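Side-chain contacts in Alpha/beta hydrolase fold protein (Chitinophaga pinensis, PDB 4PW0), which probably hydrolyses an ester or a related bond, on a substrate that is not known: residues Thr16-Val21 with Arg25-Ser30; His144-Leu149 with Asp234-Thr239. All coordinates share one frame; numbering follows the deposited sequence.

Contact 1 (16-21 with 25-30) joins two neighbouring strands of one hairpin at the edge of the central sheet, whereas contact 2 (144-149 with 234-239) brings together a helix start and a loop 85 residues apart in sequence. Their centres lie 31 Å from each other, on opposite sides of the chain's centre, and they share no element. Both are partly buried. Backbone hydrogen bonds, an arginine-threonine bond and two bridging waters hold contact 1, with aromatic and aliphatic packing added; contact 2 has no hydrogen bond across it and relies on apolar touches of F146 and L149 with M236, beside a probable catalytic site.

Contact 1: Thr16-Val21 with Arg25-Ser30; sequences TQYIEV and RYAYRS
Q17 lays its side chain across the ring of Y28. Its CB sits over one face of that ring, 3.8 Å from the centroid, a CH-pi contact offset toward the rim. CG leaves anti to the carbonyl carbon (chi1 -59°) and the extended chain carries CD past the phenol end, 3.9 Å from Y28 OH. Beyond it the branches part: OE1 accepts a hydrogen bond from a water that in turn accepts from S30 N, while NE2 comes near Y28 OH at too poor an angle to bond. The hydroxyl instead meets a second water, which donates to Y18 O.

The Y28 ring also receives I19 CG2, 3.9 Å from its CE1, and F95 of helix 85-98 meets it from outside the hairpin. I19 shares this face of the sheet with Y26, whose hydroxyl is hydrogen-bonded to E94. On the other face, in one of the two conformers of R25, Y18 and R25 run side by side, ring and guanidinium planes 19° apart, and the aliphatic R25 CD touches Y18 CD1 at 3.6 Å; A27 CB packs against Y18 CE1.

At the hairpin's open end R29 NE donates to T16 OG1 at 3.0 Å, nearly in the guanidinium plane and at 161°, with NH2 adding a weak second bond. NH2 also forms a salt bridge to D50, so T16 and D50 both help to fix the turn of the guanidinium.

Four backbone bonds tie the strands: Q17 and Y28 exchange a pair, as do I19 and Y26, the straightest being Y26 N to I19 O at 2.9 Å. Hydrogen-bonded pairs thus alternate with the non-hydrogen-bonded Y18-A27 and E20-R25, the regular register of an antiparallel beta hairpin, here supplying the first two strands of the alpha/beta hydrolase sheet.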
# COMPACT_ATOMS: atom_id res chain seq x y z
N THR A 16 1.68 -32.23 9.01
CA THR A 16 2.94 -32.17 8.31
C THR A 16 3.01 -33.38 7.37
O THR A 16 2.86 -34.53 7.78
CB THR A 16 4.09 -32.06 9.29
OG1 THR A 16 3.85 -30.95 10.19
CG2 THR A 16 5.41 -31.89 8.56
N GLN A 17 3.20 -33.09 6.09
CA GLN A 17 3.33 -34.07 5.03
C GLN A 17 4.77 -34.11 4.54
O GLN A 17 5.57 -33.20 4.80
CB GLN A 17 2.38 -33.78 3.89
CG GLN A 17 0.92 -33.77 4.32
CD GLN A 17 -0.04 -33.59 3.17
OE1 GLN A 17 -0.70 -32.54 3.02
NE2 GLN A 17 -0.11 -34.58 2.31
N TYR A 18 5.12 -35.20 3.87
CA TYR A 18 6.47 -35.42 3.44
C TYR A 18 6.44 -35.93 2.03
O TYR A 18 5.56 -36.74 1.64
CB TYR A 18 7.23 -36.40 4.35
CG TYR A 18 7.19 -36.05 5.81
CD1 TYR A 18 8.10 -35.12 6.37
CD2 TYR A 18 6.20 -36.55 6.61
CE1 TYR A 18 7.99 -34.77 7.69
CE2 TYR A 18 6.09 -36.19 7.94
CZ TYR A 18 6.99 -35.31 8.48
OH TYR A 18 6.85 -34.96 9.80
N ILE A 19 7.40 -35.47 1.24
CA ILE A 19 7.58 -35.95 -0.13
C ILE A 19 9.05 -36.13 -0.44
O ILE A 19 9.88 -35.26 -0.14
CB ILE A 19 6.87 -35.09 -1.20
CG1 ILE A 19 6.97 -35.74 -2.59
CG2 ILE A 19 7.43 -33.66 -1.25
CD1 ILE A 19 6.04 -35.13 -3.61
N GLU A 20 9.40 -37.31 -0.99
CA GLU A 20 10.77 -37.65 -1.31
C GLU A 20 11.04 -37.26 -2.75
O GLU A 20 10.28 -37.64 -3.67
CB GLU A 20 11.00 -39.15 -1.09
CG GLU A 20 10.62 -39.67 0.31
CD GLU A 20 11.76 -39.60 1.32
OE1 GLU A 20 12.93 -39.51 0.90
OE2 GLU A 20 11.49 -39.64 2.54
N VAL A 21 12.10 -36.47 -2.96
CA VAL A 21 12.43 -35.87 -4.27
C VAL A 21 13.95 -35.92 -4.47
O VAL A 21 14.68 -35.30 -3.70
CB VAL A 21 12.03 -34.36 -4.26
CG1 VAL A 21 12.25 -33.75 -5.62
CG2 VAL A 21 10.57 -34.16 -3.84
N ARG A 25 13.95 -35.58 1.57
CA ARG A 25 12.60 -35.59 2.13
C ARG A 25 12.23 -34.15 2.45
O ARG A 25 12.89 -33.54 3.29
CB ARG A 25 12.55 -36.39 3.44
CG ARG A 25 11.26 -36.22 4.25
CD ARG A 25 11.41 -36.38 5.78
NE ARG A 25 12.63 -35.79 6.36
CZ ARG A 25 12.85 -35.55 7.66
NH1 ARG A 25 11.91 -35.76 8.59
NH2 ARG A 25 14.02 -35.03 8.04
N TYR A 26 11.24 -33.61 1.75
CA TYR A 26 10.70 -32.26 2.02
C TYR A 26 9.46 -32.35 2.89
O TYR A 26 8.51 -33.08 2.54
CB TYR A 26 10.38 -31.53 0.73
CG TYR A 26 11.59 -31.13 -0.08
CD1 TYR A 26 12.22 -29.90 0.13
CD2 TYR A 26 12.09 -31.96 -1.06
CE1 TYR A 26 13.32 -29.54 -0.61
CE2 TYR A 26 13.19 -31.59 -1.83
CZ TYR A 26 13.80 -30.37 -1.61
OH TYR A 26 14.94 -29.97 -2.30
N ALA A 27 9.47 -31.60 3.99
CA ALA A 27 8.34 -31.45 4.86
C ALA A 27 7.51 -30.22 4.44
O ALA A 27 8.05 -29.14 4.14
CB ALA A 27 8.80 -31.28 6.31
N TYR A 28 6.18 -30.37 4.44
CA TYR A 28 5.31 -29.31 4.01
C TYR A 28 3.93 -29.47 4.61
O TYR A 28 3.59 -30.52 5.17
CB TYR A 28 5.24 -29.24 2.49
CG TYR A 28 4.46 -30.39 1.85
CD1 TYR A 28 5.07 -31.61 1.63
CD2 TYR A 28 3.13 -30.24 1.47
CE1 TYR A 28 4.36 -32.66 1.01
CE2 TYR A 28 2.43 -31.27 0.90
CZ TYR A 28 3.07 -32.47 0.66
OH TYR A 28 2.33 -33.49 0.08
N ARG A 29 3.17 -28.41 4.50
CA ARG A 29 1.74 -28.41 4.82
C ARG A 29 0.94 -27.73 3.75
O ARG A 29 1.40 -26.80 3.08
CB ARG A 29 1.47 -27.80 6.20
CG ARG A 29 2.29 -28.35 7.33
CD ARG A 29 1.92 -27.79 8.69
NE ARG A 29 2.86 -28.17 9.71
CZ ARG A 29 3.27 -27.42 10.71
NH1 ARG A 29 2.84 -26.16 10.84
NH2 ARG A 29 4.14 -27.90 11.56
N SER A 30 -0.28 -28.21 3.56
CA SER A 30 -1.20 -27.65 2.60
C SER A 30 -2.44 -27.18 3.35
O SER A 30 -3.08 -27.96 4.09
CB SER A 30 -1.57 -28.66 1.51
OG SER A 30 -2.39 -28.08 0.53
O HOH W 1 -0.99 -30.62 5.11
O HOH W 2 3.27 -36.13 0.25

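Contact 2: His144-Leu149 with Asp234-Thr239; sequences HTFPDL and DEMMDT
F146 lies alongside M236, a selenomethionine, both side chains pointing the same way in a Met-aromatic contact. The selenium approaches the ring obliquely, 3.8 Å from F146 CE1, while M236 CE reaches the ring edge in its plane. With CG anti to the backbone N (chi1 -179°), M236 runs out beside the ring, and its CG touches both CD1 and CE1.

One helical turn on, L149 crosses M236 at about a right angle. Its branches divide the work: CD2 presses on M236 CB at 3.7 Å, and CD1 rests against the carboxylate carbon of E235 in one of that residue's two conformers, with E235 OE2 in a salt bridge with R152. An alanine in place of L149 would probably leave M236 CB without its methyl partner and the E235 carboxylate without this neighbour, opening a gap between helix and loop.

The contact thus sets the start of helix 146-154 against the loop after strand 226-231, which carries the probable acid of a Ser-His-Asp triad, D234 with H262 and S110, as in other alpha/beta hydrolases. M236 also touches S110 and H262. D234 OD2 is hydrogen-bonded to H262 ND1, and its other oxygen shapes the loop in an Asx motif: M237 N donates to D234 OD1 at 3.0 Å, coming down on the carboxylate from well off its plane, by 65°.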
# COMPACT_ATOMS: atom_id res chain seq x y z
N HIS A 144 25.78 -6.31 3.62
CA HIS A 144 27.19 -6.57 3.92
C HIS A 144 27.41 -6.67 5.41
O HIS A 144 28.35 -7.33 5.87
CB HIS A 144 28.09 -5.46 3.36
CG HIS A 144 28.02 -5.30 1.87
ND1 HIS A 144 28.85 -4.44 1.19
CD2 HIS A 144 27.19 -5.83 0.95
CE1 HIS A 144 28.56 -4.50 -0.09
NE2 HIS A 144 27.54 -5.31 -0.26
N THR A 145 26.56 -6.01 6.19
CA THR A 145 26.65 -6.04 7.65
C THR A 145 25.64 -6.92 8.35
O THR A 145 25.48 -6.89 9.56
CB THR A 145 26.65 -4.66 8.25
OG1 THR A 145 25.48 -3.97 7.86
CG2 THR A 145 27.99 -3.89 7.84
N PHE A 146 24.98 -7.77 7.56
CA PHE A 146 24.05 -8.74 8.11
C PHE A 146 24.70 -9.62 9.18
O PHE A 146 24.09 -9.83 10.21
CB PHE A 146 23.40 -9.58 6.99
CG PHE A 146 22.48 -10.61 7.49
CD1 PHE A 146 21.24 -10.26 7.90
CD2 PHE A 146 22.82 -11.97 7.51
CE1 PHE A 146 20.35 -11.20 8.36
CE2 PHE A 146 21.93 -12.90 7.96
CZ PHE A 146 20.69 -12.52 8.41
N PRO A 147 25.94 -10.11 8.94
CA PRO A 147 26.53 -10.91 10.03
C PRO A 147 26.66 -10.16 11.36
O PRO A 147 26.45 -10.77 12.41
CB PRO A 147 27.91 -11.32 9.46
CG PRO A 147 27.70 -11.33 7.98
CD PRO A 147 26.80 -10.11 7.75
N ASP A 148 27.00 -8.88 11.32
CA ASP A 148 27.08 -8.10 12.56
C ASP A 148 25.71 -7.87 13.18
O ASP A 148 25.61 -7.78 14.41
CB ASP A 148 27.86 -6.83 12.38
CG ASP A 148 29.37 -7.10 12.26
OD1 ASP A 148 29.85 -8.02 12.95
OD2 ASP A 148 30.05 -6.46 11.45
N LEU A 149 24.66 -7.77 12.36
CA LEU A 149 23.31 -7.64 12.93
C LEU A 149 22.97 -8.90 13.72
O LEU A 149 22.43 -8.84 14.83
CB LEU A 149 22.31 -7.39 11.81
CG LEU A 149 20.88 -7.22 12.26
CD1 LEU A 149 20.66 -5.93 13.01
CD2 LEU A 149 19.95 -7.37 11.06
N ASP A 234 12.90 -1.22 8.53
CA ASP A 234 13.47 -2.56 8.52
C ASP A 234 15.01 -2.37 8.56
O ASP A 234 15.63 -1.98 7.59
CB ASP A 234 13.04 -3.35 7.29
CG ASP A 234 13.63 -4.72 7.22
OD1 ASP A 234 14.66 -4.98 7.85
OD2 ASP A 234 13.04 -5.58 6.47
N GLU A 235 15.59 -2.59 9.75
CA GLU A 235 17.04 -2.46 9.97
C GLU A 235 17.88 -3.45 9.15
O GLU A 235 19.03 -3.16 8.77
CB GLU A 235 17.37 -2.66 11.47
CG GLU A 235 18.85 -2.49 11.79
CD GLU A 235 19.25 -2.43 13.27
OE1 GLU A 235 18.52 -2.88 14.18
OE2 GLU A 235 20.39 -1.92 13.50
N MSE A 236 17.34 -4.65 8.93
CA MSE A 236 18.06 -5.70 8.24
C MSE A 236 18.20 -5.40 6.75
O MSE A 236 19.24 -5.66 6.15
CB MSE A 236 17.30 -7.02 8.46
CG MSE A 236 17.96 -8.21 7.79
SE MSE A 236 16.88 -9.83 7.95
CE MSE A 236 16.90 -9.97 9.88
N MSE A 237 17.09 -4.92 6.15
CA MSE A 237 16.98 -4.83 4.70
C MSE A 237 17.01 -3.40 4.17
O MSE A 237 17.19 -3.25 2.95
CB MSE A 237 15.66 -5.44 4.26
CG MSE A 237 15.49 -6.92 4.60
SE MSE A 237 16.72 -8.03 3.56
CE MSE A 237 16.15 -9.75 4.24
N ASP A 238 16.78 -2.42 5.05
CA ASP A 238 16.60 -0.96 4.76
C ASP A 238 15.24 -0.78 4.05
O ASP A 238 15.07 -1.23 2.91
CB ASP A 238 17.78 -0.38 3.95
CG ASP A 238 17.71 1.13 3.81
OD1 ASP A 238 16.65 1.74 4.03
OD2 ASP A 238 18.79 1.73 3.55
N THR A 239 14.32 -0.11 4.70
CA THR A 239 13.03 0.16 4.10
C THR A 239 13.17 0.77 2.71
O THR A 239 12.37 0.46 1.83
CB THR A 239 12.21 1.01 5.03
OG1 THR A 239 11.90 0.22 6.18
CG2 THR A 239 10.93 1.54 4.39